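Local atomic coordinates of beta-L-arabinobiosidase (Bacteroides thetaiotaomicron, PDB entry 5MQR), a protein that probably hydrolyses glycosidic bonds in plant pectin, as a gut-bacterial enzyme that joins sialidase-like beta domains to a helical glycoside hydrolase domain. Residues I201-Y206 / K213-P218; A413-D418 / A605-S610; R819-S824 / G888-Y893. All blocks are in the same frame, centred on the assembly; numbering follows the deposited sequence.

In the fold
The three contacts come in series along the chain, and none touches another. Interaction 1 lies in the N-terminal beta propeller, where strand 202-206 meets the loop that follows it. Interaction 2, its centre about 59 Å from that of interaction 1, joins 413-418 to 605-610 across 186 intervening residues that hold strands but no helix. Interaction 3 is about 51 Å from interaction 2 between centres, in the helical MGH1-like glycoside hydrolase domain, and about 89 Å from interaction 1 on the other side of the chain's centre. With nearest atoms at least about 34 Å apart, each contact bears on its own part of this elongated multidomain enzyme and none directly on another.

Interaction 1. Residues I201-Y206 / K213-P218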
loop_
_atom_site.group_PDB
_atom_site.type_symbol
_atom_site.label_atom_id
_atom_site.label_comp_id
_atom_site.label_asym_id
_atom_site.label_seq_id
_atom_site.Cartn_x
_atom_site.Cartn_y
_atom_site.Cartn_z
ATOM N N ILE A 201 0.170 2.972 48.904
ATOM C CA ILE A 201 -0.829 3.859 48.354
ATOM C C ILE A 201 -0.771 5.206 49.066
ATOM O O ILE A 201 -0.730 5.258 50.290
ATOM C CB ILE A 201 -2.258 3.287 48.483
ATOM C CG1 ILE A 201 -2.363 1.958 47.725
ATOM C CG2 ILE A 201 -3.280 4.291 47.921
ATOM C CD1 ILE A 201 -3.603 1.167 48.047
ATOM N N TYR A 202 -0.764 6.280 48.283
ATOM C CA TYR A 202 -0.914 7.615 48.821
ATOM C C TYR A 202 -1.992 8.397 48.064
ATOM O O TYR A 202 -2.310 8.099 46.912
ATOM C CB TYR A 202 0.394 8.397 48.734
ATOM C CG TYR A 202 1.580 7.767 49.419
ATOM C CD1 TYR A 202 2.394 6.843 48.747
ATOM C CD2 TYR A 202 1.934 8.127 50.713
ATOM C CE1 TYR A 202 3.499 6.269 49.369
ATOM C CE2 TYR A 202 3.033 7.563 51.333
ATOM C CZ TYR A 202 3.810 6.638 50.656
ATOM O OH TYR A 202 4.896 6.092 51.277
ATOM N N PHE A 203 -2.528 9.408 48.735
ATOM C CA PHE A 203 -3.342 10.407 48.092
ATOM C C PHE A 203 -2.463 11.464 47.430
ATOM O O PHE A 203 -1.516 11.982 48.027
ATOM C CB PHE A 203 -4.261 11.092 49.091
ATOM C CG PHE A 203 -5.533 10.360 49.330
ATOM C CD1 PHE A 203 -6.638 10.600 48.530
ATOM C CD2 PHE A 203 -5.624 9.429 50.347
ATOM C CE1 PHE A 203 -7.818 9.939 48.738
ATOM C CE2 PHE A 203 -6.804 8.753 50.570
ATOM C CZ PHE A 203 -7.906 9.009 49.763
ATOM N N ILE A 204 -2.812 11.777 46.194
ATOM C CA ILE A 204 -2.206 12.864 45.451
ATOM C C ILE A 204 -3.145 14.100 45.364
ATOM O O ILE A 204 -2.672 15.226 45.166
ATOM C CB ILE A 204 -1.758 12.367 44.056
ATOM C CG1 ILE A 204 -0.823 13.381 43.384
ATOM C CG2 ILE A 204 -2.946 12.086 43.150
ATOM C CD1 ILE A 204 -0.116 12.871 42.133
ATOM N N TYR A 205 -4.458 13.894 45.506
ATOM C CA TYR A 205 -5.430 14.983 45.474
ATOM C C TYR A 205 -6.590 14.676 46.425
ATOM O O TYR A 205 -7.081 13.544 46.466
ATOM C CB TYR A 205 -5.949 15.169 44.045
ATOM C CG TYR A 205 -7.042 16.204 43.915
ATOM C CD1 TYR A 205 -6.736 17.555 43.702
ATOM C CD2 TYR A 205 -8.393 15.835 44.019
ATOM C CE1 TYR A 205 -7.742 18.512 43.577
ATOM C CE2 TYR A 205 -9.417 16.779 43.903
ATOM C CZ TYR A 205 -9.098 18.123 43.678
ATOM O OH TYR A 205 -10.126 19.059 43.569
ATOM N N TYR A 206 -7.005 15.686 47.185
ATOM C CA TYR A 206 -8.186 15.587 48.035
ATOM C C TYR A 206 -9.291 16.456 47.475
ATOM O O TYR A 206 -9.061 17.631 47.138
ATOM C CB TYR A 206 -7.900 16.055 49.447
ATOM C CG TYR A 206 -6.864 15.238 50.173
ATOM C CD1 TYR A 206 -7.168 13.962 50.659
ATOM C CD2 TYR A 206 -5.585 15.733 50.377
ATOM C CE1 TYR A 206 -6.221 13.206 51.342
ATOM C CE2 TYR A 206 -4.632 14.988 51.066
ATOM C CZ TYR A 206 -4.949 13.730 51.538
ATOM O OH TYR A 206 -3.995 13.009 52.201
ATOM N N LYS A 213 -6.224 14.231 57.842
ATOM C CA LYS A 213 -6.813 13.815 59.113
ATOM C C LYS A 213 -8.073 12.957 59.027
ATOM O O LYS A 213 -8.420 12.343 60.024
ATOM C CB LYS A 213 -7.046 15.034 60.006
ATOM C CG LYS A 213 -5.728 15.718 60.362
ATOM C CD LYS A 213 -5.883 16.763 61.457
ATOM C CE LYS A 213 -4.590 16.963 62.247
ATOM N NZ LYS A 213 -4.906 17.532 63.590
ATOM N N ASN A 214 -8.735 12.901 57.860
ATOM C CA ASN A 214 -9.944 12.065 57.677
ATOM C C ASN A 214 -9.909 11.092 56.457
ATOM O O ASN A 214 -10.955 10.652 55.972
ATOM C CB ASN A 214 -11.199 12.959 57.627
ATOM C CG ASN A 214 -11.255 13.848 56.390
ATOM O OD1 ASN A 214 -10.485 13.703 55.442
ATOM N ND2 ASN A 214 -12.176 14.777 56.400
ATOM N N THR A 215 -8.715 10.781 55.968
ATOM C CA THR A 215 -8.523 9.799 54.911
ATOM C C THR A 215 -7.614 8.669 55.392
ATOM O O THR A 215 -6.869 8.821 56.366
ATOM C CB THR A 215 -7.943 10.444 53.645
ATOM O OG1 THR A 215 -6.793 11.231 53.975
ATOM C CG2 THR A 215 -8.979 11.327 52.978
ATOM N N ASP A 216 -7.686 7.538 54.690
ATOM C CA ASP A 216 -7.122 6.266 55.155
ATOM C C ASP A 216 -5.804 5.860 54.496
ATOM O O ASP A 216 -5.334 4.754 54.710
ATOM C CB ASP A 216 -8.162 5.159 54.959
ATOM C CG ASP A 216 -9.431 5.401 55.759
ATOM O OD1 ASP A 216 -9.338 5.949 56.873
ATOM O OD2 ASP A 216 -10.526 5.035 55.286
ATOM N N TYR A 217 -5.223 6.740 53.686
ATOM C CA TYR A 217 -3.868 6.558 53.169
ATOM C C TYR A 217 -3.146 7.891 53.323
ATOM O O TYR A 217 -3.773 8.931 53.230
ATOM C CB TYR A 217 -3.879 6.167 51.688
ATOM C CG TYR A 217 -4.527 4.840 51.388
ATOM C CD1 TYR A 217 -4.027 3.650 51.934
ATOM C CD2 TYR A 217 -5.643 4.764 50.564
ATOM C CE1 TYR A 217 -4.641 2.420 51.667
ATOM C CE2 TYR A 217 -6.252 3.548 50.274
ATOM C CZ TYR A 217 -5.760 2.373 50.825
ATOM O OH TYR A 217 -6.384 1.168 50.523
ATOM N N PRO A 218 -1.824 7.871 53.556
ATOM C CA PRO A 218 -1.164 9.167 53.740
ATOM C C PRO A 218 -1.024 9.980 52.459
ATOM O O PRO A 218 -1.181 9.468 51.338
ATOM C CB PRO A 218 0.203 8.808 54.356
ATOM C CG PRO A 218 0.410 7.352 54.072
ATOM C CD PRO A 218 -0.939 6.728 53.864
#
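Ile201 lies over one face of the Tyr217 ring and forms a CH-pi contact, its CG2 standing 3.8 Å from the ring centroid. The isoleucine lies along that face: CG2 is anti to the backbone N (chi1, measured to CG1, is -61°), while the other branch carries CD1 on to the phenol end, 3.7 Å from Tyr217 OH. With an alanine in place of Tyr217, both methyls of Ile201 would probably lose the aromatic surface they rest on, leaving a gap between the strand and the loop.

Phe203 works mostly through its rim. Its CE2 comes to the edge of the Tyr217 ring, and Tyr217 O lies near the plane of the Phe203 ring, 3.5 Å from Phe203 CD2. Thr215 CG2 sits over a face of the Phe203 ring and also reaches Tyr206 CD1 and CE1, so one methyl fills the angle between two aromatics. Thr215 OG1 approaches Tyr206 CE1 to 3.3 Å, but its hydrogen-bond partner is Asn211 O. The hydroxyl Tyr206 OH is buried here with no polar partner in the model. Pro218 CG packs 3.8 Å from Tyr202 CD2.

The polar tie is backbone alone: Phe203 N donates to Pro218 O over 2.9 Å, with 153° at the hydrogen. Tyr202 CA makes a CA-H...O contact with that oxygen at 3.1 Å, and the Tyr202 ring turns an edge to it.

Strand 202-206 is an outermost strand of a four-stranded antiparallel sheet, a blade of the N-terminal propeller. Ile204 and Tyr205 form a classic beta bulge opposite Arg187. Ile201 and Phe203 rest on Val188 of the adjacent strand 186-192, while Tyr202 meets Phe228 of helix 226-236.

Interaction 2. Residues A413-D418 / A605-S610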
loop_
_atom_site.group_PDB
_atom_site.type_symbol
_atom_site.label_atom_id
_atom_site.label_comp_id
_atom_site.label_asym_id
_atom_site.label_seq_id
_atom_site.Cartn_x
_atom_site.Cartn_y
_atom_site.Cartn_z
ATOM N N ALA A 413 -1.055 -9.127 -1.671
ATOM C CA ALA A 413 -0.755 -10.425 -2.201
ATOM C C ALA A 413 -1.764 -11.456 -1.711
ATOM O O ALA A 413 -2.291 -11.357 -0.604
ATOM C CB ALA A 413 0.628 -10.844 -1.765
ATOM N N HIS A 414 -1.966 -12.464 -2.553
ATOM C CA HIS A 414 -2.742 -13.634 -2.220
ATOM C C HIS A 414 -2.062 -14.460 -1.142
ATOM O O HIS A 414 -0.869 -14.328 -0.883
ATOM C CB HIS A 414 -2.994 -14.491 -3.465
ATOM C CG HIS A 414 -4.124 -13.979 -4.288
ATOM N ND1 HIS A 414 -5.437 -14.296 -4.013
ATOM C CD2 HIS A 414 -4.155 -13.093 -5.312
ATOM C CE1 HIS A 414 -6.227 -13.653 -4.853
ATOM N NE2 HIS A 414 -5.473 -12.910 -5.644
ATOM N N ALA A 415 -2.859 -15.325 -0.537
ATOM C CA ALA A 415 -2.425 -16.184 0.530
ATOM C C ALA A 415 -1.595 -17.327 -0.029
ATOM O O ALA A 415 -1.918 -17.920 -1.058
ATOM C CB ALA A 415 -3.632 -16.746 1.276
ATOM N N ASP A 416 -0.528 -17.635 0.691
ATOM C CA ASP A 416 0.202 -18.867 0.494
ATOM C C ASP A 416 0.941 -19.117 1.806
ATOM O O ASP A 416 2.112 -18.796 1.937
ATOM C CB ASP A 416 1.143 -18.752 -0.726
ATOM C CG ASP A 416 1.813 -20.058 -1.058
ATOM O OD1 ASP A 416 1.401 -21.127 -0.545
ATOM O OD2 ASP A 416 2.768 -20.014 -1.842
ATOM N N ASP A 417 0.220 -19.680 2.769
ATOM C CA ASP A 417 0.562 -19.593 4.166
ATOM C C ASP A 417 0.904 -20.970 4.676
ATOM O O ASP A 417 0.133 -21.917 4.515
ATOM C CB ASP A 417 -0.614 -19.040 4.977
ATOM C CG ASP A 417 -1.086 -17.655 4.498
ATOM O OD1 ASP A 417 -0.445 -16.985 3.654
ATOM O OD2 ASP A 417 -2.153 -17.237 4.990
ATOM N N ASP A 418 2.085 -21.067 5.272
ATOM C CA ASP A 418 2.559 -22.262 5.945
ATOM C C ASP A 418 2.726 -21.863 7.412
ATOM O O ASP A 418 3.650 -21.135 7.756
ATOM C CB ASP A 418 3.870 -22.694 5.283
ATOM C CG ASP A 418 4.508 -23.921 5.924
ATOM O OD1 ASP A 418 3.960 -24.440 6.916
ATOM O OD2 ASP A 418 5.595 -24.341 5.421
ATOM N N ALA A 605 -4.588 -25.633 7.568
ATOM C CA ALA A 605 -3.207 -25.554 7.149
ATOM C C ALA A 605 -3.096 -25.273 5.650
ATOM O O ALA A 605 -3.996 -25.592 4.882
ATOM C CB ALA A 605 -2.493 -26.862 7.475
ATOM N N ASN A 606 -1.964 -24.701 5.253
ATOM C CA ASN A 606 -1.592 -24.555 3.841
ATOM C C ASN A 606 -2.652 -23.764 3.074
ATOM O O ASN A 606 -3.165 -24.214 2.048
ATOM C CB ASN A 606 -1.346 -25.923 3.199
ATOM C CG ASN A 606 -0.259 -26.700 3.902
ATOM O OD1 ASN A 606 0.845 -26.203 4.098
ATOM N ND2 ASN A 606 -0.566 -27.918 4.280
ATOM N N VAL A 607 -2.978 -22.590 3.594
ATOM C CA VAL A 607 -4.037 -21.799 3.038
ATOM C C VAL A 607 -3.440 -21.084 1.826
ATOM O O VAL A 607 -2.485 -20.326 1.985
ATOM C CB VAL A 607 -4.557 -20.783 4.068
ATOM C CG1 VAL A 607 -5.631 -19.913 3.445
ATOM C CG2 VAL A 607 -5.078 -21.498 5.303
ATOM N N LYS A 608 -3.989 -21.347 0.634
ATOM C CA LYS A 608 -3.632 -20.652 -0.616
ATOM C C LYS A 608 -4.837 -20.016 -1.293
ATOM O O LYS A 608 -5.901 -20.623 -1.396
ATOM C CB LYS A 608 -3.042 -21.604 -1.657
ATOM C CG LYS A 608 -1.839 -22.403 -1.220
ATOM C CD LYS A 608 -1.412 -23.325 -2.371
ATOM C CE LYS A 608 -0.635 -24.552 -1.892
ATOM N NZ LYS A 608 0.749 -24.186 -1.454
ATOM N N THR A 609 -4.635 -18.818 -1.822
ATOM C CA THR A 609 -5.594 -18.223 -2.721
ATOM C C THR A 609 -4.890 -17.810 -4.011
ATOM O O THR A 609 -3.666 -17.597 -4.049
ATOM C CB THR A 609 -6.384 -17.061 -2.076
ATOM O OG1 THR A 609 -5.548 -15.919 -1.885
ATOM C CG2 THR A 609 -6.974 -17.487 -0.727
ATOM N N SER A 610 -5.681 -17.742 -5.080
ATOM C CA SER A 610 -5.214 -17.197 -6.358
ATOM C C SER A 610 -6.403 -16.713 -7.156
ATOM O O SER A 610 -7.565 -17.089 -6.885
ATOM C CB SER A 610 -4.442 -18.253 -7.155
ATOM O OG SER A 610 -5.294 -19.323 -7.481
HETATM O O HOH W 1 2.167 -26.386 6.460
#
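His414 and Thr609 join side chains at one end of an antiparallel beta pairing, in which the short, weakly bonded strand 416-417 is added to strand 600-610 of a larger antiparallel sheet, tying together segments 186 residues apart. Thr609 OG1 lies in the plane of the imidazole, at its edge, 2.7 Å from His414 ND1; either atom could donate. With chi1 at 71°, OG1 sits between its backbone N and carbonyl carbon, where it also accepts from Ala415 N at 3.1 Å. Two bonds therefore grip one hydroxyl. Ser610 CA covers a face of the His414 ring in a CH-pi contact.

Along the strands, Thr609 N donates to Ala415 O at 3.0 Å and Asp417 N to Val607 O at 2.9 Å. Between them, Asp416 and Lys608 form a non-hydrogen-bonded pair with side chains side by side. Lys608 bends at its last torsion to bring NZ to the syn side of Asp416 OD1, 3.3 Å away and 27° out of the carboxylate plane, as a salt bridge.

Asp417 OD2 makes a salt bridge with Arg463 NE and a hydrogen bond with Trp431 NE1; the Asp417 side chain is about 4 Å from a bound HEPES molecule. Strand 470-479 pairs with the other edge of 600-610, and its Asp476 OD2 is hydrogen-bonded to Asn606 ND2. A water oxygen lies 2.7 Å from both Asp418 OD1 and Asn606 OD1, donating to each.

Interaction 3. Residues R819-S824 / G888-Y893; sequences RPTINS and GYIPWY
Ile890 spreads its two branches over one side of the helix that starts at Pro820: CG2 packs 3.6 Å from Ser824 CB, and CD1 comes equally close, 3.6 Å, to Thr821 CG2. The torsions make this reach possible, since CG2 is anti to the backbone N while the extended CG1-CD1 arm (chi2 172°) runs on to the threonine. Pro820 joins more loosely, its CG coming no nearer than 4.3 Å to Gly888 N, a contact with the backbone.

Ser824 meets the second segment with its hydroxyl as well. OG stands 3.3 Å from Pro891 N, which has no hydrogen to offer, and 3.5 Å from Pro891 CG, so this is plain contact with the proline ring. The hydroxyl instead donates back to Pro820 O at 2.8 Å, in the carbonyl plane, which fixes its rotation and leaves OG lying against the Pro891 ring. Ser824 N bonds to that oxygen too, so one carbonyl of the first helical turn accepts twice.

Further bonds hold the same turn. Arg819 is the N-cap residue, and its O receives Asn823 ND2 at 3.0 Å from above the carbonyl plane. Asp803 takes Arg819 NE in a salt bridge and Thr821 OG1 in a hydrogen bond. Beyond Ile890, Tyr893 meets Trp753 edge-to-face, and Trp892 packs against helix 948-964.

The contact thus seats the first turn of long helix 820-839 against the 3-10 turn 888-889 and the short, weakly bonded helix that follows it, buried packing consistent with the (alpha/alpha)6 barrel of six-hairpin glycosidases.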
loop_
_atom_site.group_PDB
_atom_site.type_symbol
_atom_site.label_atom_id
_atom_site.label_comp_id
_atom_site.label_asym_id
_atom_site.label_seq_id
_atom_site.Cartn_x
_atom_site.Cartn_y
_atom_site.Cartn_z
ATOM N N ARG A 819 28.292 9.106 -39.883
ATOM C CA ARG A 819 27.337 9.701 -38.958
ATOM C C ARG A 819 27.334 8.952 -37.610
ATOM O O ARG A 819 27.473 7.719 -37.604
ATOM C CB ARG A 819 25.959 9.685 -39.599
ATOM C CG ARG A 819 25.830 10.658 -40.758
ATOM C CD ARG A 819 24.582 10.399 -41.595
ATOM N NE ARG A 819 23.357 10.529 -40.812
ATOM C CZ ARG A 819 22.724 11.666 -40.497
ATOM N NH1 ARG A 819 23.176 12.852 -40.890
ATOM N NH2 ARG A 819 21.597 11.606 -39.781
ATOM N N PRO A 820 27.187 9.676 -36.467
ATOM C CA PRO A 820 27.186 8.946 -35.181
ATOM C C PRO A 820 25.956 8.096 -34.938
ATOM O O PRO A 820 25.951 7.354 -33.967
ATOM C CB PRO A 820 27.284 10.059 -34.126
ATOM C CG PRO A 820 26.780 11.268 -34.818
ATOM C CD PRO A 820 27.270 11.124 -36.235
ATOM N N THR A 821 24.930 8.220 -35.789
ATOM C CA THR A 821 23.833 7.257 -35.847
ATOM C C THR A 821 24.332 5.828 -36.056
ATOM O O THR A 821 24.371 5.028 -35.106
ATOM C CB THR A 821 22.856 7.572 -36.990
ATOM O OG1 THR A 821 23.605 7.815 -38.193
ATOM C CG2 THR A 821 21.988 8.782 -36.649
ATOM N N ILE A 822 24.720 5.513 -37.292
ATOM C CA ILE A 822 25.021 4.122 -37.668
ATOM C C ILE A 822 26.242 3.578 -36.918
ATOM O O ILE A 822 26.263 2.411 -36.558
ATOM C CB ILE A 822 25.135 3.907 -39.201
ATOM C CG1 ILE A 822 25.396 2.425 -39.508
ATOM C CG2 ILE A 822 26.242 4.750 -39.806
ATOM C CD1 ILE A 822 25.062 1.992 -40.923
ATOM N N ASN A 823 27.228 4.426 -36.640
ATOM C CA ASN A 823 28.393 3.995 -35.851
ATOM C C ASN A 823 28.057 3.588 -34.408
ATOM O O ASN A 823 28.584 2.590 -33.930
ATOM C CB ASN A 823 29.515 5.027 -35.895
ATOM C CG ASN A 823 30.204 5.044 -37.242
ATOM O OD1 ASN A 823 30.934 4.098 -37.568
ATOM N ND2 ASN A 823 29.929 6.077 -38.065
ATOM N N SER A 824 27.188 4.336 -33.735
ATOM C CA SER A 824 26.788 3.983 -32.390
ATOM C C SER A 824 25.903 2.738 -32.424
ATOM O O SER A 824 25.999 1.882 -31.549
ATOM C CB SER A 824 26.030 5.140 -31.740
ATOM O OG SER A 824 26.855 6.272 -31.587
ATOM N N GLY A 888 24.260 13.433 -32.143
ATOM C CA GLY A 888 25.468 13.434 -31.312
ATOM C C GLY A 888 25.308 12.887 -29.896
ATOM O O GLY A 888 26.316 12.658 -29.208
ATOM N N TYR A 889 24.059 12.720 -29.440
ATOM C CA TYR A 889 23.796 12.086 -28.164
ATOM C C TYR A 889 23.628 10.575 -28.259
ATOM O O TYR A 889 23.702 9.916 -27.241
ATOM C CB TYR A 889 22.588 12.715 -27.471
ATOM C CG TYR A 889 22.816 14.149 -27.017
ATOM C CD1 TYR A 889 23.861 14.488 -26.145
ATOM C CD2 TYR A 889 21.971 15.170 -27.450
ATOM C CE1 TYR A 889 24.055 15.812 -25.752
ATOM C CE2 TYR A 889 22.157 16.483 -27.060
ATOM C CZ TYR A 889 23.193 16.807 -26.228
ATOM O OH TYR A 889 23.324 18.127 -25.874
ATOM N N ILE A 890 23.495 10.022 -29.466
ATOM C CA ILE A 890 23.262 8.580 -29.664
ATOM C C ILE A 890 24.383 7.695 -29.095
ATOM O O ILE A 890 24.088 6.640 -28.583
ATOM C CB ILE A 890 22.959 8.244 -31.136
ATOM C CG1 ILE A 890 21.639 8.904 -31.561
ATOM C CG2 ILE A 890 22.779 6.749 -31.373
ATOM C CD1 ILE A 890 21.362 8.791 -33.054
ATOM N N PRO A 891 25.655 8.138 -29.104
ATOM C CA PRO A 891 26.633 7.292 -28.414
ATOM C C PRO A 891 26.218 6.855 -26.991
ATOM O O PRO A 891 26.454 5.692 -26.623
ATOM C CB PRO A 891 27.884 8.166 -28.380
ATOM C CG PRO A 891 27.752 9.014 -29.609
ATOM C CD PRO A 891 26.283 9.354 -29.633
ATOM N N TRP A 892 25.602 7.757 -26.220
ATOM C CA TRP A 892 25.125 7.428 -24.868
ATOM C C TRP A 892 23.881 6.522 -24.810
ATOM O O TRP A 892 23.626 5.901 -23.791
ATOM C CB TRP A 892 24.844 8.690 -24.056
ATOM C CG TRP A 892 26.077 9.348 -23.636
ATOM C CD1 TRP A 892 26.870 9.001 -22.588
ATOM C CD2 TRP A 892 26.700 10.458 -24.262
ATOM N NE1 TRP A 892 27.929 9.837 -22.507
ATOM C CE2 TRP A 892 27.853 10.755 -23.514
ATOM C CE3 TRP A 892 26.372 11.264 -25.357
ATOM C CZ2 TRP A 892 28.708 11.804 -23.835
ATOM C CZ3 TRP A 892 27.232 12.315 -25.695
ATOM C CH2 TRP A 892 28.389 12.568 -24.932
ATOM N N TYR A 893 23.118 6.447 -25.884
ATOM C CA TYR A 893 22.056 5.436 -26.016
ATOM C C TYR A 893 22.598 4.013 -25.809
ATOM O O TYR A 893 21.876 3.138 -25.346
ATOM C CB TYR A 893 21.383 5.559 -27.395
ATOM C CG TYR A 893 20.131 4.778 -27.585
ATOM C CD1 TYR A 893 20.187 3.446 -27.900
ATOM C CD2 TYR A 893 18.884 5.394 -27.530
ATOM C CE1 TYR A 893 19.035 2.704 -28.066
ATOM C CE2 TYR A 893 17.719 4.674 -27.727
ATOM C CZ TYR A 893 17.799 3.319 -27.998
ATOM O OH TYR A 893 16.666 2.552 -28.207
#